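Long-range contacts in uronate isomerase (Bacillus halodurans C-125, PDB 3HKA), which probably interconverts aldo- and keto-uronates such as D-glucuronate and D-fructuronate in a zinc-containing active site of the amidohydrolase superfamily: residues T27-P32 with R357-L362; M142-F147 with F165-R170; L297-S302 with G323-M328. All coordinates share one frame; numbering follows the deposited sequence.

Contact 1: T27-P32 with R357-L362. With ZN (zinc ion), chain F; FIX (D-fructuronic acid), chain D.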
loop_
_atom_site.group_PDB
_atom_site.type_symbol
_atom_site.label_atom_id
_atom_site.label_comp_id
_atom_site.label_asym_id
_atom_site.label_seq_id
_atom_site.Cartn_x
_atom_site.Cartn_y
_atom_site.Cartn_z
ATOM N N THR A 27 19.048 13.243 -12.575
ATOM C CA THR A 27 20.207 12.420 -12.257
ATOM C C THR A 27 21.169 13.279 -11.464
ATOM O O THR A 27 20.946 14.477 -11.268
ATOM C CB THR A 27 20.978 11.957 -13.516
ATOM O OG1 THR A 27 21.814 13.030 -13.981
ATOM C CG2 THR A 27 20.013 11.546 -14.619
ATOM N N HIS A 28 22.244 12.650 -11.015
ATOM C CA HIS A 28 23.285 13.330 -10.275
ATOM C C HIS A 28 24.578 13.141 -11.062
ATOM O O HIS A 28 25.648 12.920 -10.497
ATOM C CB HIS A 28 23.388 12.743 -8.871
ATOM C CG HIS A 28 22.219 13.088 -8.001
ATOM N ND1 HIS A 28 22.143 14.266 -7.291
ATOM C CD2 HIS A 28 21.045 12.446 -7.789
ATOM C CE1 HIS A 28 20.974 14.336 -6.679
ATOM N NE2 HIS A 28 20.290 13.244 -6.965
ATOM N N LEU A 29 24.448 13.212 -12.385
ATOM C CA LEU A 29 25.587 13.086 -13.287
ATOM C C LEU A 29 25.913 14.487 -13.787
ATOM O O LEU A 29 25.081 15.390 -13.697
ATOM C CB LEU A 29 25.237 12.194 -14.481
ATOM C CG LEU A 29 24.777 10.766 -14.190
ATOM C CD1 LEU A 29 24.478 10.057 -15.507
ATOM C CD2 LEU A 29 25.850 10.025 -13.406
ATOM N N PHE A 30 27.121 14.670 -14.311
ATOM C CA PHE A 30 27.542 15.970 -14.824
ATOM C C PHE A 30 28.221 15.797 -16.172
ATOM O O PHE A 30 28.728 14.722 -16.484
ATOM C CB PHE A 30 28.532 16.627 -13.864
ATOM C CG PHE A 30 27.953 16.959 -12.526
ATOM C CD1 PHE A 30 27.336 18.187 -12.305
ATOM C CD2 PHE A 30 28.028 16.047 -11.479
ATOM C CE1 PHE A 30 26.804 18.503 -11.058
ATOM C CE2 PHE A 30 27.494 16.355 -10.225
ATOM C CZ PHE A 30 26.882 17.588 -10.017
ATOM N N SER A 31 28.232 16.859 -16.968
ATOM C CA SER A 31 28.877 16.810 -18.271
ATOM C C SER A 31 30.357 16.510 -18.018
ATOM O O SER A 31 30.952 17.041 -17.085
ATOM C CB SER A 31 28.725 18.151 -18.987
ATOM O OG SER A 31 29.095 18.046 -20.352
ATOM N N PRO A 32 30.966 15.649 -18.848
ATOM C CA PRO A 32 32.375 15.257 -18.728
ATOM C C PRO A 32 33.353 16.400 -18.465
ATOM O O PRO A 32 34.290 16.252 -17.682
ATOM C CB PRO A 32 32.645 14.560 -20.057
ATOM C CG PRO A 32 31.332 13.921 -20.355
ATOM C CD PRO A 32 30.354 15.027 -20.034
ATOM N N ARG A 357 24.008 8.389 -9.917
ATOM C CA ARG A 357 25.072 9.123 -9.246
ATOM C C ARG A 357 26.389 8.681 -9.877
ATOM O O ARG A 357 27.377 9.414 -9.865
ATOM C CB ARG A 357 25.075 8.811 -7.749
ATOM C CG ARG A 357 24.110 9.664 -6.944
ATOM C CD ARG A 357 24.071 9.232 -5.482
ATOM N NE ARG A 357 23.326 10.179 -4.653
ATOM C CZ ARG A 357 23.761 11.393 -4.331
ATOM N NH1 ARG A 357 24.940 11.812 -4.769
ATOM N NH2 ARG A 357 23.020 12.188 -3.570
ATOM N N VAL A 358 26.383 7.471 -10.428
ATOM C CA VAL A 358 27.550 6.912 -11.099
ATOM C C VAL A 358 27.145 6.661 -12.551
ATOM O O VAL A 358 26.149 5.983 -12.817
ATOM C CB VAL A 358 27.996 5.582 -10.446
ATOM C CG1 VAL A 358 29.263 5.070 -11.124
ATOM C CG2 VAL A 358 28.233 5.784 -8.953
ATOM N N LEU A 359 27.917 7.222 -13.478
ATOM C CA LEU A 359 27.652 7.104 -14.911
ATOM C C LEU A 359 27.089 5.775 -15.417
ATOM O O LEU A 359 26.061 5.753 -16.092
ATOM C CB LEU A 359 28.921 7.433 -15.698
ATOM C CG LEU A 359 28.800 7.332 -17.220
ATOM C CD1 LEU A 359 27.782 8.349 -17.721
ATOM C CD2 LEU A 359 30.166 7.581 -17.862
ATOM N N GLU A 360 27.763 4.671 -15.111
ATOM C CA GLU A 360 27.309 3.363 -15.582
ATOM C C GLU A 360 25.896 2.967 -15.147
ATOM O O GLU A 360 25.247 2.153 -15.808
ATOM C CB GLU A 360 28.276 2.260 -15.137
ATOM C CG GLU A 360 29.633 2.240 -15.836
ATOM C CD GLU A 360 30.562 3.351 -15.377
ATOM O OE1 GLU A 360 30.360 3.887 -14.266
ATOM O OE2 GLU A 360 31.510 3.675 -16.124
ATOM N N GLN A 361 25.416 3.534 -14.044
ATOM C CA GLN A 361 24.083 3.184 -13.546
ATOM C C GLN A 361 22.977 3.380 -14.575
ATOM O O GLN A 361 21.958 2.686 -14.536
ATOM C CB GLN A 361 23.770 3.975 -12.276
ATOM C CG GLN A 361 24.718 3.642 -11.136
ATOM C CD GLN A 361 24.491 4.500 -9.908
ATOM O OE1 GLN A 361 24.121 5.667 -10.015
ATOM N NE2 GLN A 361 24.740 3.929 -8.732
ATOM N N LEU A 362 23.176 4.316 -15.497
ATOM C CA LEU A 362 22.177 4.563 -16.530
ATOM C C LEU A 362 21.793 3.246 -17.192
ATOM O O LEU A 362 20.634 3.035 -17.561
ATOM C CB LEU A 362 22.722 5.537 -17.575
ATOM C CG LEU A 362 22.998 6.950 -17.062
ATOM C CD1 LEU A 362 23.581 7.812 -18.177
ATOM C CD2 LEU A 362 21.700 7.552 -16.540
HETATM ZN ZN ZN F . 18.238 12.678 -6.813
HETATM O O1A FIX D . 18.016 14.345 -5.549
HETATM C C1 FIX D . 17.944 14.028 -4.336
HETATM O O1B FIX D . 17.849 14.823 -3.383
HETATM C C2 FIX D . 17.974 12.526 -3.991
HETATM O O2 FIX D . 17.594 11.770 -5.146
HETATM C C3 FIX D . 19.384 12.118 -3.494
HETATM O O3 FIX D . 19.724 12.932 -2.351
HETATM C C4 FIX D . 19.559 10.636 -3.046
HETATM O O4 FIX D . 20.792 10.473 -2.322
HETATM C C5 FIX D . 19.556 9.634 -4.235
HETATM O O5 FIX D . 20.057 9.937 -5.324
HETATM C C6 FIX D . 18.931 8.256 -4.065
HETATM O O6 FIX D . 18.524 7.709 -5.314
HETATM O O HOH W 1 28.488 11.793 -11.142
HETATM O O HOH W 2 27.318 11.749 -8.471
#
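The guanidinium of Arg357 lies flat on the imidazole of His28, planes 5° apart and centres 4.4 Å apart, with NH2 above the middle of the ring. Both side chains run the same way toward the ligand, and Arg357, extended from CG to NE, packs its CG against His28 CB at 3.7 Å. At the far end His28 NE2 binds the zinc ion at 2.1 Å, while Arg357 NH2 donates to O4 of D-fructuronate at 3.1 Å and NE makes weak bonds to O4 and O5. His28 belongs to the metal-binding His-X-His motif of the amidohydrolase barrel, following strand 22-24; His26 and Asp355 complete the protein ligands of the zinc. The tight apolar part is Leu29, which meets Leu362 tip to tip, CD1 to CD1 at 3.6 Å; its other branch, CD2, rests on the turn backbone at Leu359 N (3.5 Å). In that type I turn, Val358 to Gln361, Gln361 OE1 accepts from Arg357 N, nearly along its C=O axis, and from Val358 N, well above the amide plane. Packing is looser beside the backbone carbonyls: no direct hydrogen bond joins the segments, and two waters lie within hydrogen-bonding distance of both His28 O and Arg357 O.

Contact 2: M142-F147 with F165-R170. With FIX (D-fructuronic acid), chain D.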
loop_
_atom_site.group_PDB
_atom_site.type_symbol
_atom_site.label_atom_id
_atom_site.label_comp_id
_atom_site.label_asym_id
_atom_site.label_seq_id
_atom_site.Cartn_x
_atom_site.Cartn_y
_atom_site.Cartn_z
ATOM N N MET A 142 20.891 17.163 -15.208
ATOM C CA MET A 142 21.749 17.166 -14.027
ATOM C C MET A 142 21.074 17.828 -12.828
ATOM O O MET A 142 19.978 18.375 -12.925
ATOM C CB MET A 142 23.048 17.943 -14.312
ATOM C CG MET A 142 23.756 17.607 -15.618
ATOM S SD MET A 142 25.253 18.620 -15.836
ATOM C CE MET A 142 24.548 20.117 -16.471
ATOM N N THR A 143 21.755 17.756 -11.691
ATOM C CA THR A 143 21.308 18.399 -10.469
ATOM C C THR A 143 22.434 19.392 -10.219
ATOM O O THR A 143 23.520 19.018 -9.773
ATOM C CB THR A 143 21.222 17.418 -9.294
ATOM O OG1 THR A 143 20.199 16.447 -9.554
ATOM C CG2 THR A 143 20.900 18.168 -8.005
ATOM N N ASN A 144 22.179 20.654 -10.535
ATOM C CA ASN A 144 23.188 21.686 -10.375
ATOM C C ASN A 144 22.924 22.577 -9.170
ATOM O O ASN A 144 21.997 23.389 -9.164
ATOM C CB ASN A 144 23.271 22.491 -11.667
ATOM C CG ASN A 144 23.455 21.598 -12.879
ATOM O OD1 ASN A 144 22.508 21.327 -13.621
ATOM N ND2 ASN A 144 24.674 21.103 -13.065
ATOM N N ASP A 145 23.761 22.401 -8.150
ATOM C CA ASP A 145 23.665 23.131 -6.893
ATOM C C ASP A 145 24.756 24.203 -6.811
ATOM O O ASP A 145 25.935 23.888 -6.632
ATOM C CB ASP A 145 23.816 22.137 -5.740
ATOM C CG ASP A 145 23.669 22.785 -4.377
ATOM O OD1 ASP A 145 23.602 24.032 -4.291
ATOM O OD2 ASP A 145 23.628 22.029 -3.383
ATOM N N PRO A 146 24.374 25.485 -6.922
ATOM C CA PRO A 146 25.346 26.583 -6.862
ATOM C C PRO A 146 26.061 26.751 -5.518
ATOM O O PRO A 146 27.102 27.413 -5.439
ATOM C CB PRO A 146 24.506 27.801 -7.238
ATOM C CG PRO A 146 23.164 27.461 -6.684
ATOM C CD PRO A 146 23.005 26.006 -7.088
ATOM N N PHE A 147 25.513 26.155 -4.466
ATOM C CA PHE A 147 26.120 26.260 -3.143
ATOM C C PHE A 147 27.280 25.279 -2.988
ATOM O O PHE A 147 28.033 25.332 -2.015
ATOM C CB PHE A 147 25.052 26.026 -2.073
ATOM C CG PHE A 147 23.932 27.028 -2.127
ATOM C CD1 PHE A 147 24.080 28.285 -1.550
ATOM C CD2 PHE A 147 22.761 26.745 -2.824
ATOM C CE1 PHE A 147 23.082 29.247 -1.673
ATOM C CE2 PHE A 147 21.755 27.702 -2.952
ATOM C CZ PHE A 147 21.918 28.957 -2.376
ATOM N N PHE A 165 23.701 17.195 -21.976
ATOM C CA PHE A 165 23.460 17.443 -20.554
ATOM C C PHE A 165 22.754 18.767 -20.310
ATOM O O PHE A 165 23.192 19.813 -20.793
ATOM C CB PHE A 165 24.785 17.419 -19.785
ATOM C CG PHE A 165 25.439 16.069 -19.750
ATOM C CD1 PHE A 165 25.375 15.280 -18.605
ATOM C CD2 PHE A 165 26.100 15.572 -20.873
ATOM C CE1 PHE A 165 25.959 14.014 -18.576
ATOM C CE2 PHE A 165 26.690 14.304 -20.858
ATOM C CZ PHE A 165 26.619 13.523 -19.707
ATOM N N HIS A 166 21.665 18.715 -19.548
ATOM C CA HIS A 166 20.888 19.909 -19.246
ATOM C C HIS A 166 20.954 20.266 -17.773
ATOM O O HIS A 166 21.041 19.393 -16.907
ATOM C CB HIS A 166 19.432 19.711 -19.670
ATOM C CG HIS A 166 19.282 19.287 -21.096
ATOM N ND1 HIS A 166 19.479 17.986 -21.508
ATOM C CD2 HIS A 166 19.020 20.002 -22.214
ATOM C CE1 HIS A 166 19.346 17.921 -22.820
ATOM N NE2 HIS A 166 19.068 19.129 -23.272
ATOM N N ALA A 167 20.912 21.562 -17.497
ATOM C CA ALA A 167 20.988 22.045 -16.131
ATOM C C ALA A 167 19.623 22.130 -15.456
ATOM O O ALA A 167 18.599 22.352 -16.103
ATOM C CB ALA A 167 21.663 23.408 -16.108
ATOM N N ALA A 168 19.632 21.931 -14.144
ATOM C CA ALA A 168 18.436 22.024 -13.319
ATOM C C ALA A 168 18.937 22.713 -12.061
ATOM O O ALA A 168 19.799 22.180 -11.361
ATOM C CB ALA A 168 17.889 20.636 -12.990
ATOM N N LEU A 169 18.415 23.904 -11.789
ATOM C CA LEU A 169 18.830 24.683 -10.625
ATOM C C LEU A 169 18.328 24.124 -9.285
ATOM O O LEU A 169 17.184 24.353 -8.898
ATOM C CB LEU A 169 18.368 26.133 -10.805
ATOM C CG LEU A 169 18.649 27.139 -9.688
ATOM C CD1 LEU A 169 20.130 27.138 -9.343
ATOM C CD2 LEU A 169 18.203 28.523 -10.138
ATOM N N ARG A 170 19.194 23.392 -8.585
ATOM C CA ARG A 170 18.860 22.794 -7.288
ATOM C C ARG A 170 19.033 23.852 -6.195
ATOM O O ARG A 170 20.083 24.495 -6.113
ATOM C CB ARG A 170 19.770 21.593 -7.029
ATOM C CG ARG A 170 19.402 20.769 -5.814
ATOM C CD ARG A 170 17.972 20.224 -5.896
ATOM N NE ARG A 170 17.716 19.369 -4.746
ATOM C CZ ARG A 170 17.768 18.044 -4.769
ATOM N NH1 ARG A 170 18.044 17.403 -5.894
ATOM N NH2 ARG A 170 17.601 17.362 -3.646
HETATM O O1A FIX D . 18.016 14.345 -5.549
HETATM C C1 FIX D . 17.944 14.028 -4.336
HETATM O O1B FIX D . 17.849 14.823 -3.383
HETATM C C2 FIX D . 17.974 12.526 -3.991
HETATM O O2 FIX D . 17.594 11.770 -5.146
HETATM C C3 FIX D . 19.384 12.118 -3.494
HETATM O O3 FIX D . 19.724 12.932 -2.351
HETATM C C4 FIX D . 19.559 10.636 -3.046
HETATM O O4 FIX D . 20.792 10.473 -2.322
HETATM C C5 FIX D . 19.556 9.634 -4.235
HETATM O O5 FIX D . 20.057 9.937 -5.324
HETATM C C6 FIX D . 18.931 8.256 -4.065
HETATM O O6 FIX D . 18.524 7.709 -5.314
HETATM O O HOH W 3 17.373 18.024 -8.791
#
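Thr143 CG2 fills the bend of Arg170, touching its CB and CG at 3.7 Å and lying 3.6 Å from NH1. The two side chains run alongside each other; the arginine's kink at chi2 (58°) wraps it round the methyl. Thr143 OG1 turns instead to Thr27 O. On the neighbouring residue the Asn144 amide reaches the Ala167-Ala168 backbone, and OD1 accepts from Ala168 N at 3.0 Å, in the carbonyl plane on a lone pair, while ND2 is held by Glu151. CG stands beside its own backbone N (chi1 -52°), which brings OD1 to this donor and against Ala167 CB. Ala168 CB sits close against Met142 O. Met142 crosses Phe165 at about a right angle, its CG at the ring edge 4.1 Å from CD1, and bends at chi3 to bring CE back near Ala167. At the other end the Pro146 ring lies across Leu169, CD to CD1 3.8 Å. Backbone bonds from Met142 N to His166 O and from Asn144 N to Ala168 O, answered by Arg170 N to Asn144 O, join the segments. Asp172 pairs with Arg170 NE. The guanidinium meets the ligand carboxylate edge-on, Arg170 NH2 to O1B at 2.6 Å and NH1 to O1A at 3.1 Å, at the C-terminal ends of the barrel strands, where amidohydrolase-superfamily enzymes carry their active site.

Contact 3: L297-S302 with G323-M328. With FIX (D-fructuronic acid), chain D; CO3 (carbonate ion), chain I.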
loop_
_atom_site.group_PDB
_atom_site.type_symbol
_atom_site.label_atom_id
_atom_site.label_comp_id
_atom_site.label_asym_id
_atom_site.label_seq_id
_atom_site.Cartn_x
_atom_site.Cartn_y
_atom_site.Cartn_z
ATOM N N LEU A 297 6.577 19.920 -11.086
ATOM C CA LEU A 297 6.983 18.538 -11.328
ATOM C C LEU A 297 7.111 17.977 -9.915
ATOM O O LEU A 297 7.788 18.572 -9.076
ATOM C CB LEU A 297 8.340 18.477 -12.030
ATOM C CG LEU A 297 8.378 18.634 -13.552
ATOM C CD1 LEU A 297 9.763 19.111 -13.982
ATOM C CD2 LEU A 297 8.027 17.311 -14.217
ATOM N N VAL A 298 6.465 16.849 -9.643
ATOM C CA VAL A 298 6.513 16.275 -8.300
ATOM C C VAL A 298 6.771 14.775 -8.260
ATOM O O VAL A 298 6.304 14.021 -9.112
ATOM C CB VAL A 298 5.185 16.539 -7.533
ATOM C CG1 VAL A 298 5.230 15.896 -6.135
ATOM C CG2 VAL A 298 4.945 18.027 -7.404
ATOM N N THR A 299 7.539 14.357 -7.262
ATOM C CA THR A 299 7.813 12.950 -7.035
ATOM C C THR A 299 7.875 12.842 -5.515
ATOM O O THR A 299 8.381 13.746 -4.852
ATOM C CB THR A 299 9.148 12.488 -7.681
ATOM O OG1 THR A 299 9.174 11.054 -7.713
ATOM C CG2 THR A 299 10.365 13.006 -6.886
ATOM N N MET A 300 7.335 11.765 -4.957
ATOM C CA MET A 300 7.338 11.616 -3.509
ATOM C C MET A 300 8.027 10.333 -3.063
ATOM O O MET A 300 7.997 9.316 -3.760
ATOM C CB MET A 300 5.897 11.703 -2.983
ATOM C CG MET A 300 5.230 13.030 -3.355
ATOM S SD MET A 300 3.553 13.250 -2.716
ATOM C CE MET A 300 3.927 13.968 -1.081
ATOM N N LEU A 301 8.646 10.392 -1.886
ATOM C CA LEU A 301 9.408 9.274 -1.345
ATOM C C LEU A 301 8.630 8.156 -0.647
ATOM O O LEU A 301 9.040 7.001 -0.685
ATOM C CB LEU A 301 10.477 9.823 -0.392
ATOM C CG LEU A 301 11.650 8.902 -0.052
ATOM C CD1 LEU A 301 12.335 8.461 -1.343
ATOM C CD2 LEU A 301 12.637 9.636 0.864
ATOM N N SER A 302 7.516 8.493 -0.011
ATOM C CA SER A 302 6.723 7.500 0.712
ATOM C C SER A 302 5.808 6.653 -0.166
ATOM O O SER A 302 5.106 7.177 -1.020
ATOM C CB SER A 302 5.886 8.203 1.791
ATOM O OG SER A 302 5.104 7.273 2.516
ATOM N N GLY A 323 8.827 9.787 -12.130
ATOM C CA GLY A 323 9.614 8.758 -11.477
ATOM C C GLY A 323 9.164 7.989 -10.252
ATOM O O GLY A 323 8.134 8.268 -9.637
ATOM N N CYS A 324 9.973 6.980 -9.940
ATOM C CA CYS A 324 9.803 6.106 -8.784
ATOM C C CYS A 324 11.096 6.391 -8.036
ATOM O O CYS A 324 12.119 5.722 -8.203
ATOM C CB CYS A 324 9.719 4.652 -9.228
ATOM S SG CYS A 324 8.334 4.373 -10.366
ATOM N N TRP A 325 11.024 7.430 -7.221
ATOM C CA TRP A 325 12.154 7.940 -6.476
ATOM C C TRP A 325 12.745 7.182 -5.294
ATOM O O TRP A 325 12.044 6.807 -4.353
ATOM C CB TRP A 325 11.803 9.369 -6.035
ATOM C CG TRP A 325 12.909 10.142 -5.390
ATOM C CD1 TRP A 325 14.232 10.141 -5.741
ATOM C CD2 TRP A 325 12.774 11.111 -4.340
ATOM N NE1 TRP A 325 14.924 11.056 -4.980
ATOM C CE2 TRP A 325 14.054 11.662 -4.112
ATOM C CE3 TRP A 325 11.692 11.569 -3.573
ATOM C CZ2 TRP A 325 14.284 12.649 -3.143
ATOM C CZ3 TRP A 325 11.919 12.554 -2.612
ATOM C CH2 TRP A 325 13.207 13.080 -2.407
ATOM N N TRP A 326 14.054 6.948 -5.374
ATOM C CA TRP A 326 14.807 6.365 -4.271
ATOM C C TRP A 326 14.277 5.041 -3.710
ATOM O O TRP A 326 14.383 3.989 -4.342
ATOM C CB TRP A 326 14.824 7.425 -3.171
ATOM C CG TRP A 326 15.998 7.457 -2.255
ATOM C CD1 TRP A 326 16.806 6.417 -1.897
ATOM C CD2 TRP A 326 16.440 8.593 -1.502
ATOM N NE1 TRP A 326 17.728 6.839 -0.959
ATOM C CE2 TRP A 326 17.522 8.170 -0.701
ATOM C CE3 TRP A 326 16.020 9.931 -1.428
ATOM C CZ2 TRP A 326 18.195 9.038 0.169
ATOM C CZ3 TRP A 326 16.689 10.796 -0.563
ATOM C CH2 TRP A 326 17.768 10.343 0.225
ATOM N N PHE A 327 13.714 5.100 -2.505
ATOM C CA PHE A 327 13.174 3.902 -1.869
ATOM C C PHE A 327 11.960 3.370 -2.630
ATOM O O PHE A 327 11.436 2.304 -2.306
ATOM C CB PHE A 327 12.815 4.196 -0.409
ATOM C CG PHE A 327 13.964 4.754 0.391
ATOM C CD1 PHE A 327 15.152 4.036 0.520
ATOM C CD2 PHE A 327 13.875 6.016 0.979
ATOM C CE1 PHE A 327 16.242 4.567 1.221
ATOM C CE2 PHE A 327 14.955 6.560 1.680
ATOM C CZ PHE A 327 16.144 5.832 1.802
ATOM N N MET A 328 11.512 4.118 -3.639
ATOM C CA MET A 328 10.381 3.690 -4.473
ATOM C C MET A 328 10.943 2.982 -5.715
ATOM O O MET A 328 10.202 2.344 -6.462
ATOM C CB MET A 328 9.560 4.893 -4.958
ATOM C CG MET A 328 8.861 5.712 -3.877
ATOM S SD MET A 328 7.510 4.812 -3.105
ATOM C CE MET A 328 8.369 4.093 -1.693
HETATM O O1A FIX D . 18.016 14.345 -5.549
HETATM C C1 FIX D . 17.944 14.028 -4.336
HETATM O O1B FIX D . 17.849 14.823 -3.383
HETATM C C2 FIX D . 17.974 12.526 -3.991
HETATM O O2 FIX D . 17.594 11.770 -5.146
HETATM C C3 FIX D . 19.384 12.118 -3.494
HETATM O O3 FIX D . 19.724 12.932 -2.351
HETATM C C4 FIX D . 19.559 10.636 -3.046
HETATM O O4 FIX D . 20.792 10.473 -2.322
HETATM C C5 FIX D . 19.556 9.634 -4.235
HETATM O O5 FIX D . 20.057 9.937 -5.324
HETATM C C6 FIX D . 18.931 8.256 -4.065
HETATM O O6 FIX D . 18.524 7.709 -5.314
HETATM C C CO3 I . 20.122 4.460 1.187
HETATM O O1 CO3 I . 19.477 3.676 1.998
HETATM O O2 CO3 I . 21.324 4.137 0.794
HETATM O O3 CO3 I . 19.668 5.654 0.952
HETATM O O HOH W 4 8.623 8.809 -6.297
#
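The D-fructuronate pocket of the amidohydrolase barrel is walled here by Trp325 and Trp326, in the loop after strand 319-321, backed by the end of strand 296-300. Leu301 CD1 makes a CH-pi contact over the six-membered ring of Trp325, 4.2 Å from the centroid, and Thr299 CG2 packs obliquely from the opposite side. Held this way, the indole presents NE1 to O2 of the ligand in a nearly straight bond (2.8 Å, 174°). Leu301 CG is anti to the backbone N (chi1 -161°), which carries CD1 into the corner between the tryptophans, 3.3 Å from Trp326 CB, and on to Phe327 CD2 at 3.7 Å. Trp326 has the ligand over one face, C6 lying 3.5 Å from CG, and Phe327 over the other; its NE1 donates to a carbonate ion, probably from the crystallisation liquor, that also contacts Arg314 and Lys315 of the second subunit. With an alanine in place of Trp326, the C4-C6 end of the sugar would probably lose its flat wall and Phe327 the indole that covers its face. Between the two segments, a water is bound by Thr299 OG1, Met300 O and Trp325 N; Thr299 OG1 also bonds to Phe322 O. Met328, bent at chi2 and chi3, sets its CE 3.2 Å from Leu301 O.

All three contacts meet at D-fructuronate from different sides. Contact 1 brings a zinc ligand and an arginine for O4, contact 2 the arginine for the carboxylate, and contact 3 the indole for O2 and a flat wall along the C4-C6 end. Contacts 1 and 2 have centres about 13 Å apart and touch directly: Thr27 O lies 2.7 Å from Thr143 OG1, a probable hydrogen bond, and Leu29 O packs on Met142 CG. Contact 3 stands apart, its centre about 18 Å from each of the others and its nearest atoms about 6 Å away, so the ligand spans the gap. Along the chain, contacts 2 and 3 follow in series inside the loop closed by contact 1.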